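Local coordinates for N-acetylglucosaminidase (Paenibacillus barengoltzii, PDB 6INX), which probably hydrolyses glycosidic bonds at N-acetylglucosamine units of its sugar substrates, as a family 18 glycoside hydrolase, at residues N4-A8 with V313-A319; L108-C114 with D126-F130; V279-D283 with D302-Y308. One frame throughout, in Å; residues are numbered along the deposited sequence.

Interaction 1 (N4-A8 with V313-A319); sequences NYVVA and VKAQELA
The backbone of V6 is tied directly to that of A319. V6 N donates to A319 O at 2.9 Å, and the bond is nearly straight, with 171° at the hydrogen. The same carbonyl receives a weaker CA-H contact from Y5, so one carbonyl oxygen meets both the N-H of V6, the first strand residue, and the CA-H of Y5 just before it. A water adds a second polar link, because it lies 2.7 Å from Y5 OH and donates to K314 O over 2.9 Å.

The apolar contacts belong mainly to the Y5 ring. With CG opposite its own carbonyl carbon (chi1 -64°), the ring extends over the end of helix 303-316. Y5 CD1 meets V313 CG1 at 3.8 Å, while K314 runs its aliphatic part across the ring at roughly a right angle, CG coming 3.5 Å from Y5 OH. This leaves K314 NZ to bond G341 O. The carbonyls of L318 and A319 sit at the ring edge, where the slightly positive C-H groups suit them. A tyrosine fits here by combining a broad greasy surface with a polar tip; an alanine in its place would probably uncover V313 and K314 and leave the bridging water without its hydroxyl partner.

Between helix and strand the chain turns through a Schellman motif, in which E317 takes positive phi and L318 N returns to V313 O. That turn delivers A319 beside V6, just ahead of the parallel pairing of strands 6-12 and 320-324, the first-to-last strand closure of a TIM barrel.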
loop_
_atom_site.group_PDB
_atom_site.type_symbol
_atom_site.label_atom_id
_atom_site.label_comp_id
_atom_site.label_asym_id
_atom_site.label_seq_id
_atom_site.Cartn_x
_atom_site.Cartn_y
_atom_site.Cartn_z
ATOM N N ASN A 4 12.193 -14.559 29.595
ATOM C CA ASN A 4 13.267 -14.251 28.657
ATOM C C ASN A 4 12.703 -13.903 27.288
ATOM O O ASN A 4 11.706 -14.471 26.847
ATOM C CB ASN A 4 14.233 -15.428 28.533
ATOM C CG ASN A 4 14.651 -15.980 29.876
ATOM O OD1 ASN A 4 15.591 -15.483 30.500
ATOM N ND2 ASN A 4 13.949 -17.009 30.336
ATOM N N TYR A 5 13.350 -12.959 26.620
ATOM C CA TYR A 5 12.929 -12.516 25.302
ATOM C C TYR A 5 14.121 -12.558 24.358
ATOM O O TYR A 5 15.278 -12.491 24.780
ATOM C CB TYR A 5 12.355 -11.094 25.355
ATOM C CG TYR A 5 11.093 -10.980 26.183
ATOM C CD1 TYR A 5 9.854 -11.298 25.643
ATOM C CD2 TYR A 5 11.144 -10.550 27.506
ATOM C CE1 TYR A 5 8.694 -11.194 26.395
ATOM C CE2 TYR A 5 9.993 -10.442 28.267
ATOM C CZ TYR A 5 8.774 -10.768 27.709
ATOM O OH TYR A 5 7.626 -10.666 28.460
ATOM N N VAL A 6 13.816 -12.676 23.065
ATOM C CA VAL A 6 14.840 -12.577 22.031
ATOM C C VAL A 6 15.298 -11.130 21.929
ATOM O O VAL A 6 14.477 -10.210 21.826
ATOM C CB VAL A 6 14.287 -13.066 20.682
ATOM C CG1 VAL A 6 15.243 -12.711 19.548
ATOM C CG2 VAL A 6 14.021 -14.560 20.709
ATOM N N VAL A 7 16.608 -10.918 21.985
ATOM C CA VAL A 7 17.234 -9.642 21.640
ATOM C C VAL A 7 18.241 -9.969 20.544
ATOM O O VAL A 7 19.364 -10.415 20.822
ATOM C CB VAL A 7 17.896 -8.965 22.845
ATOM C CG1 VAL A 7 18.542 -7.646 22.429
ATOM C CG2 VAL A 7 16.881 -8.744 23.970
ATOM N N ALA A 8 17.845 -9.783 19.289
ATOM C CA ALA A 8 18.608 -10.278 18.152
ATOM C C ALA A 8 19.131 -9.108 17.334
ATOM O O ALA A 8 18.366 -8.227 16.938
ATOM C CB ALA A 8 17.753 -11.201 17.285
ATOM N N VAL A 313 5.775 -5.966 23.033
ATOM C CA VAL A 313 6.198 -7.364 22.999
ATOM C C VAL A 313 5.774 -8.080 24.275
ATOM O O VAL A 313 5.249 -9.198 24.235
ATOM C CB VAL A 313 7.719 -7.446 22.769
ATOM C CG1 VAL A 313 8.279 -8.796 23.195
ATOM C CG2 VAL A 313 8.049 -7.176 21.302
ATOM N N LYS A 314 5.961 -7.428 25.423
ATOM C CA LYS A 314 5.601 -8.043 26.697
ATOM C C LYS A 314 4.091 -8.198 26.829
ATOM O O LYS A 314 3.599 -9.266 27.210
ATOM C CB LYS A 314 6.162 -7.215 27.855
ATOM C CG LYS A 314 7.678 -7.197 27.933
ATOM C CD LYS A 314 8.136 -6.230 29.011
ATOM C CE LYS A 314 9.563 -6.494 29.415
ATOM N NZ LYS A 314 10.051 -5.451 30.361
ATOM N N ALA A 315 3.337 -7.148 26.499
ATOM C CA ALA A 315 1.891 -7.191 26.676
ATOM C C ALA A 315 1.248 -8.205 25.741
ATOM O O ALA A 315 0.296 -8.897 26.125
ATOM C CB ALA A 315 1.293 -5.802 26.453
ATOM N N GLN A 316 1.754 -8.311 24.514
ATOM C CA GLN A 316 1.196 -9.197 23.506
ATOM C C GLN A 316 1.823 -10.580 23.528
ATOM O O GLN A 316 1.386 -11.452 22.770
ATOM C CB GLN A 316 1.343 -8.579 22.106
ATOM C CG GLN A 316 0.663 -7.214 21.961
ATOM C CD GLN A 316 -0.813 -7.254 22.323
ATOM O OE1 GLN A 316 -1.326 -6.357 22.997
ATOM N NE2 GLN A 316 -1.501 -8.295 21.881
ATOM N N GLU A 317 2.834 -10.787 24.374
ATOM C CA GLU A 317 3.464 -12.092 24.563
ATOM C C GLU A 317 4.134 -12.586 23.282
ATOM O O GLU A 317 4.012 -13.753 22.896
ATOM C CB GLU A 317 2.494 -13.113 25.163
ATOM C CG GLU A 317 1.871 -12.600 26.461
ATOM C CD GLU A 317 1.153 -13.671 27.258
ATOM O OE1 GLU A 317 0.923 -14.777 26.722
ATOM O OE2 GLU A 317 0.821 -13.401 28.432
ATOM N N LEU A 318 4.859 -11.683 22.631
ATOM C CA LEU A 318 5.640 -12.032 21.457
ATOM C C LEU A 318 7.006 -12.569 21.888
ATOM O O LEU A 318 7.346 -12.601 23.076
ATOM C CB LEU A 318 5.770 -10.822 20.537
ATOM C CG LEU A 318 4.451 -10.148 20.163
ATOM C CD1 LEU A 318 4.699 -9.001 19.196
ATOM C CD2 LEU A 318 3.481 -11.162 19.574
ATOM N N ALA A 319 7.814 -12.985 20.910
ATOM C CA ALA A 319 9.097 -13.612 21.221
ATOM C C ALA A 319 10.172 -12.600 21.604
ATOM O O ALA A 319 11.031 -12.899 22.442
ATOM C CB ALA A 319 9.581 -14.462 20.045
HETATM O O HOH W 1 5.220 -11.600 27.610
#

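Interaction 2 (L108-C114 with D126-F130); sequences LDWEYPC and DKANF
P113 pushes its CG into a corner walled by the rings of W110 and F130. The stretch 108-114 carries the end of the family 18 DxxDxDxE signature, with D109 at the end of barrel strand 105-109 and E111 just beyond it; E111 matches the catalytic acid of relatives and probably serves likewise here. The peptide bond before Y112 is cis, a feature known from this family.

The corner is square: the six-membered ring of W110 and the ring of F130 stand at 86°, and P113 CG is centred over one face of each, 3.8 Å above the W110 plane and 3.5 Å above that of F130. The compact, rigid pyrrolidine suits a hollow with two flat walls, and its CG makes a CH-pi contact with F130. W110 CE3 closes the seam against F130 CD1 at 3.5 Å, and L108 CD2 fills in at the edge of F130. F130 reaches this pocket with CG pointing opposite to its backbone N (chi1 -176°), which carries the ring away from helix 126-148 toward the strand. Beyond, W110 also stacks with F77.

C114 supplies the second bump: its sulfur settles against the first helical turn, 3.8 Å from K127 CB. A small, polarisable thiol can lie against the backbone and CB of this turn.

D126 does the polar work in this buried setting. Its OD1 accepts from S78 OG, and its OD2, which also takes S123 N, lies at the edge of the W110 ring. On its anti lone pair, D126 OD2 receives C114 N at 2.9 Å.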
loop_
_atom_site.group_PDB
_atom_site.type_symbol
_atom_site.label_atom_id
_atom_site.label_comp_id
_atom_site.label_asym_id
_atom_site.label_seq_id
_atom_site.Cartn_x
_atom_site.Cartn_y
_atom_site.Cartn_z
ATOM N N LEU A 108 17.269 -17.280 6.924
ATOM C CA LEU A 108 17.068 -17.066 5.495
ATOM C C LEU A 108 16.367 -15.736 5.257
ATOM O O LEU A 108 15.278 -15.499 5.789
ATOM C CB LEU A 108 16.231 -18.190 4.894
ATOM C CG LEU A 108 16.552 -18.447 3.425
ATOM C CD1 LEU A 108 17.885 -19.169 3.300
ATOM C CD2 LEU A 108 15.438 -19.254 2.775
ATOM N N ASP A 109 16.985 -14.882 4.430
ATOM C CA ASP A 109 16.472 -13.541 4.163
ATOM C C ASP A 109 16.229 -13.363 2.664
ATOM O O ASP A 109 16.847 -12.512 2.020
ATOM C CB ASP A 109 17.489 -12.514 4.681
ATOM C CG ASP A 109 16.966 -11.106 4.667
ATOM O OD1 ASP A 109 15.744 -10.924 4.499
ATOM O OD2 ASP A 109 17.782 -10.175 4.841
ATOM N N TRP A 110 15.345 -14.177 2.100
ATOM C CA TRP A 110 14.913 -14.054 0.711
ATOM C C TRP A 110 13.856 -12.955 0.634
ATOM O O TRP A 110 12.811 -13.040 1.281
ATOM C CB TRP A 110 14.332 -15.408 0.290
ATOM C CG TRP A 110 13.694 -15.514 -1.082
ATOM C CD1 TRP A 110 13.592 -14.546 -2.044
ATOM C CD2 TRP A 110 13.079 -16.682 -1.628
ATOM N NE1 TRP A 110 12.940 -15.044 -3.153
ATOM C CE2 TRP A 110 12.616 -16.355 -2.923
ATOM C CE3 TRP A 110 12.884 -17.981 -1.152
ATOM C CZ2 TRP A 110 11.969 -17.275 -3.736
ATOM C CZ3 TRP A 110 12.258 -18.898 -1.971
ATOM C CH2 TRP A 110 11.786 -18.536 -3.243
ATOM N N GLU A 111 14.132 -11.911 -0.142
ATOM C CA GLU A 111 13.254 -10.744 -0.181
ATOM C C GLU A 111 12.750 -10.546 -1.605
ATOM O O GLU A 111 13.363 -9.803 -2.370
ATOM C CB GLU A 111 14.023 -9.513 0.342
ATOM C CG GLU A 111 14.517 -9.715 1.780
ATOM C CD GLU A 111 15.185 -8.485 2.386
ATOM O OE1 GLU A 111 15.061 -7.384 1.831
ATOM O OE2 GLU A 111 15.839 -8.631 3.444
ATOM N N TYR A 112 11.654 -11.207 -1.985
ATOM C CA TYR A 112 10.823 -12.072 -1.140
ATOM C C TYR A 112 10.227 -13.128 -2.075
ATOM O O TYR A 112 10.127 -12.883 -3.276
ATOM C CB TYR A 112 9.643 -11.288 -0.537
ATOM C CG TYR A 112 9.977 -9.927 0.044
ATOM C CD1 TYR A 112 10.378 -9.789 1.371
ATOM C CD2 TYR A 112 9.873 -8.778 -0.738
ATOM C CE1 TYR A 112 10.684 -8.526 1.900
ATOM C CE2 TYR A 112 10.168 -7.540 -0.225
ATOM C CZ TYR A 112 10.563 -7.413 1.084
ATOM O OH TYR A 112 10.860 -6.149 1.561
ATOM N N PRO A 113 9.776 -14.269 -1.549
ATOM C CA PRO A 113 9.135 -15.270 -2.414
ATOM C C PRO A 113 7.984 -14.657 -3.201
ATOM O O PRO A 113 7.114 -13.998 -2.628
ATOM C CB PRO A 113 8.623 -16.319 -1.418
ATOM C CG PRO A 113 9.533 -16.197 -0.230
ATOM C CD PRO A 113 9.865 -14.718 -0.143
ATOM N N CYS A 114 8.016 -14.834 -4.532
ATOM C CA CYS A 114 7.045 -14.354 -5.520
ATOM C C CYS A 114 7.310 -12.933 -6.007
ATOM O O CYS A 114 6.618 -12.474 -6.924
ATOM C CB CYS A 114 5.574 -14.474 -5.071
ATOM S SG CYS A 114 5.024 -16.145 -4.627
ATOM N N ASP A 126 7.032 -19.718 -6.280
ATOM C CA ASP A 126 7.798 -19.499 -5.053
ATOM C C ASP A 126 6.946 -19.711 -3.807
ATOM O O ASP A 126 7.478 -20.031 -2.739
ATOM C CB ASP A 126 8.344 -18.069 -4.997
ATOM C CG ASP A 126 9.366 -17.758 -6.059
ATOM O OD1 ASP A 126 9.930 -18.679 -6.702
ATOM O OD2 ASP A 126 9.623 -16.550 -6.226
ATOM N N LYS A 127 5.636 -19.486 -3.906
ATOM C CA LYS A 127 4.788 -19.617 -2.721
ATOM C C LYS A 127 4.837 -21.035 -2.163
ATOM O O LYS A 127 5.064 -21.236 -0.964
ATOM C CB LYS A 127 3.362 -19.189 -3.069
ATOM C CG LYS A 127 2.392 -19.272 -1.907
ATOM C CD LYS A 127 1.107 -18.544 -2.238
ATOM C CE LYS A 127 0.073 -18.736 -1.141
ATOM N NZ LYS A 127 -1.120 -17.884 -1.421
ATOM N N ALA A 128 4.656 -22.037 -3.023
ATOM C CA ALA A 128 4.792 -23.413 -2.562
ATOM C C ALA A 128 6.256 -23.794 -2.366
ATOM O O ALA A 128 6.591 -24.508 -1.413
ATOM C CB ALA A 128 4.114 -24.359 -3.559
ATOM N N ASN A 129 7.148 -23.289 -3.229
ATOM C CA ASN A 129 8.539 -23.741 -3.200
ATOM C C ASN A 129 9.282 -23.241 -1.963
ATOM O O ASN A 129 10.217 -23.903 -1.500
ATOM C CB ASN A 129 9.269 -23.301 -4.478
ATOM C CG ASN A 129 8.795 -24.046 -5.698
ATOM O OD1 ASN A 129 8.126 -25.068 -5.586
ATOM N ND2 ASN A 129 9.118 -23.535 -6.866
ATOM N N PHE A 130 8.890 -22.080 -1.422
ATOM C CA PHE A 130 9.509 -21.572 -0.195
ATOM C C PHE A 130 9.275 -22.526 0.971
ATOM O O PHE A 130 10.193 -22.802 1.755
ATOM C CB PHE A 130 8.925 -20.180 0.094
ATOM C CG PHE A 130 9.515 -19.451 1.282
ATOM C CD1 PHE A 130 10.888 -19.252 1.415
ATOM C CD2 PHE A 130 8.665 -18.878 2.230
ATOM C CE1 PHE A 130 11.403 -18.524 2.476
ATOM C CE2 PHE A 130 9.172 -18.154 3.296
ATOM C CZ PHE A 130 10.542 -17.974 3.423
#

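Interaction 3 (V279-D283 with D302-Y308); sequences VRYWD and DEMSIRY
M304 lies over one face of the W282 indole, its SD 3.6 Å from the centre of the six-membered ring and only 11° off the normal, a Met-aromatic contact. M304 CG adds a CH-pi contact on the same ring. At the indole edge come S305 and a water that accepts from W282 NE1 and also bonds Y308 OH. The rings of W282 and Y308, 28° apart, are slid so far that they barely overlap, W282 CZ2 touching Y308 CE2 at 3.5 Å.

The guanidinium of R280 lies nearly coplanar with the D302 carboxylate. R280 NH2 gives D302 OD2, on its syn lone pair, a 2.7 Å salt bridge, and its weak second bond goes to M304 SD. An arginine suits the site because its long extended chain can span from strand 279-283 to the helix start.

D302 divides its oxygens. OD1 caps S305 N at 2.9 Å, and D302 N returns a bond to S305 OG, completing a capping box; S305 OG also bonds D301 OD1. OD2 of D302 faces R280 and a water. A carboxylate at a helix N terminus should be steadied by the helix dipole, and the arginine is likely to reinforce this, coupling the sheet edge electrostatically to the cap.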
loop_
_atom_site.group_PDB
_atom_site.type_symbol
_atom_site.label_atom_id
_atom_site.label_comp_id
_atom_site.label_asym_id
_atom_site.label_seq_id
_atom_site.Cartn_x
_atom_site.Cartn_y
_atom_site.Cartn_z
ATOM N N VAL A 279 13.387 19.914 13.584
ATOM C CA VAL A 279 12.666 19.806 14.843
ATOM C C VAL A 279 12.195 18.369 15.017
ATOM O O VAL A 279 11.661 17.764 14.077
ATOM C CB VAL A 279 11.475 20.776 14.868
ATOM C CG1 VAL A 279 10.727 20.654 16.176
ATOM C CG2 VAL A 279 11.958 22.198 14.639
ATOM N N ARG A 280 12.397 17.815 16.210
ATOM C CA ARG A 280 11.847 16.504 16.524
ATOM C C ARG A 280 10.402 16.625 16.985
ATOM O O ARG A 280 10.080 17.418 17.882
ATOM C CB ARG A 280 12.676 15.798 17.594
ATOM C CG ARG A 280 12.087 14.457 18.022
ATOM C CD ARG A 280 12.780 13.940 19.263
ATOM N NE ARG A 280 12.372 12.589 19.662
ATOM C CZ ARG A 280 11.338 12.302 20.453
ATOM N NH1 ARG A 280 10.543 13.271 20.916
ATOM N NH2 ARG A 280 11.076 11.040 20.776
ATOM N N TYR A 281 9.539 15.833 16.367
ATOM C CA TYR A 281 8.151 15.692 16.759
ATOM C C TYR A 281 7.898 14.255 17.185
ATOM O O TYR A 281 8.598 13.327 16.764
ATOM C CB TYR A 281 7.232 16.064 15.597
ATOM C CG TYR A 281 7.433 17.490 15.151
ATOM C CD1 TYR A 281 6.959 18.551 15.924
ATOM C CD2 TYR A 281 8.106 17.784 13.978
ATOM C CE1 TYR A 281 7.145 19.851 15.529
ATOM C CE2 TYR A 281 8.295 19.092 13.566
ATOM C CZ TYR A 281 7.807 20.123 14.348
ATOM O OH TYR A 281 8.005 21.424 13.951
ATOM N N TRP A 282 6.918 14.079 18.058
ATOM C CA TRP A 282 6.502 12.767 18.523
ATOM C C TRP A 282 5.072 12.524 18.069
ATOM O O TRP A 282 4.183 13.344 18.329
ATOM C CB TRP A 282 6.606 12.667 20.049
ATOM C CG TRP A 282 6.128 11.356 20.615
ATOM C CD1 TRP A 282 4.970 11.127 21.298
ATOM C CD2 TRP A 282 6.795 10.082 20.529
ATOM N NE1 TRP A 282 4.875 9.800 21.645
ATOM C CE2 TRP A 282 5.981 9.138 21.182
ATOM C CE3 TRP A 282 7.999 9.653 19.964
ATOM C CZ2 TRP A 282 6.336 7.797 21.294
ATOM C CZ3 TRP A 282 8.345 8.314 20.075
ATOM C CH2 TRP A 282 7.519 7.406 20.732
ATOM N N ASP A 283 4.859 11.418 17.361
ATOM C CA ASP A 283 3.522 10.996 16.949
ATOM C C ASP A 283 2.961 10.117 18.061
ATOM O O ASP A 283 3.349 8.953 18.205
ATOM C CB ASP A 283 3.610 10.252 15.619
ATOM C CG ASP A 283 2.257 9.936 15.030
ATOM O OD1 ASP A 283 1.321 9.667 15.805
ATOM O OD2 ASP A 283 2.146 9.925 13.783
ATOM N N ASP A 302 13.849 5.681 18.042
ATOM C CA ASP A 302 14.739 6.156 19.100
ATOM C C ASP A 302 14.515 5.367 20.382
ATOM O O ASP A 302 13.806 4.359 20.370
ATOM C CB ASP A 302 14.617 7.679 19.298
ATOM C CG ASP A 302 13.263 8.119 19.842
ATOM O OD1 ASP A 302 12.401 7.274 20.141
ATOM O OD2 ASP A 302 13.060 9.341 19.986
ATOM N N GLU A 303 15.108 5.803 21.501
ATOM C CA GLU A 303 14.898 5.070 22.747
ATOM C C GLU A 303 13.429 5.076 23.163
ATOM O O GLU A 303 12.952 4.111 23.774
ATOM C CB GLU A 303 15.776 5.650 23.863
ATOM C CG GLU A 303 17.269 5.646 23.550
ATOM C CD GLU A 303 17.755 6.951 22.938
ATOM O OE1 GLU A 303 17.088 7.496 22.026
ATOM O OE2 GLU A 303 18.808 7.446 23.379
ATOM N N MET A 304 12.697 6.137 22.820
ATOM C CA MET A 304 11.289 6.253 23.197
ATOM C C MET A 304 10.425 5.250 22.429
ATOM O O MET A 304 9.633 4.508 23.021
ATOM C CB MET A 304 10.829 7.693 22.945
ATOM C CG MET A 304 9.504 8.114 23.557
ATOM S SD MET A 304 9.222 9.895 23.325
ATOM C CE MET A 304 10.393 10.592 24.489
ATOM N N SER A 305 10.576 5.199 21.107
ATOM C CA SER A 305 9.794 4.237 20.336
ATOM C C SER A 305 10.217 2.801 20.640
ATOM O O SER A 305 9.376 1.899 20.682
ATOM C CB SER A 305 9.896 4.546 18.840
ATOM O OG SER A 305 11.237 4.508 18.375
ATOM N N ILE A 306 11.511 2.578 20.889
ATOM C CA ILE A 306 11.967 1.245 21.261
ATOM C C ILE A 306 11.332 0.795 22.579
ATOM O O ILE A 306 10.884 -0.352 22.700
ATOM C CB ILE A 306 13.504 1.183 21.274
ATOM C CG1 ILE A 306 14.040 1.183 19.838
ATOM C CG2 ILE A 306 13.999 -0.040 22.039
ATOM C CD1 ILE A 306 15.562 1.332 19.765
ATOM N N ARG A 307 11.247 1.687 23.585
ATOM C CA ARG A 307 10.577 1.279 24.826
ATOM C C ARG A 307 9.136 0.885 24.558
ATOM O O ARG A 307 8.647 -0.111 25.097
ATOM C CB ARG A 307 10.641 2.359 25.925
ATOM C CG ARG A 307 9.747 2.141 27.196
ATOM C CD ARG A 307 10.288 0.927 27.919
ATOM N NE ARG A 307 9.623 0.571 29.154
ATOM C CZ ARG A 307 10.146 0.724 30.375
ATOM N NH1 ARG A 307 11.371 1.241 30.552
ATOM N NH2 ARG A 307 9.438 0.315 31.446
ATOM N N TYR A 308 8.433 1.656 23.723
ATOM C CA TYR A 308 7.060 1.290 23.396
ATOM C C TYR A 308 6.999 -0.058 22.685
ATOM O O TYR A 308 6.101 -0.864 22.952
ATOM C CB TYR A 308 6.396 2.378 22.548
ATOM C CG TYR A 308 5.809 3.522 23.353
ATOM C CD1 TYR A 308 4.631 3.355 24.072
ATOM C CD2 TYR A 308 6.425 4.767 23.375
ATOM C CE1 TYR A 308 4.087 4.401 24.808
ATOM C CE2 TYR A 308 5.887 5.824 24.109
ATOM C CZ TYR A 308 4.722 5.627 24.823
ATOM O OH TYR A 308 4.177 6.667 25.555
HETATM O O HOH W 2 15.099 11.073 19.306
HETATM O O HOH W 3 3.037 8.563 23.608
#

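In the fold
Helix 303-316 joins interactions 1 and 3: its first turns meet strand 279-283, and its end turns toward strand 320-324. Their centres are 20 Å apart, with nearest atoms about 5 Å away. Interaction 2 lies farther off, 25 Å from interaction 1 and 33 Å from interaction 3 between centres, across the chain's middle from the latter. Along the chain, 4-8 comes first and 313-319 last, so interaction 1 brackets the other two, with 2 preceding 3. Interactions 1 and 2 both reach the barrel sheet, at its closure and at strand 105-109; interaction 3 links that barrel's helix to the five-stranded antiparallel sheet, consistent with the insertion seen in many family 18 enzymes.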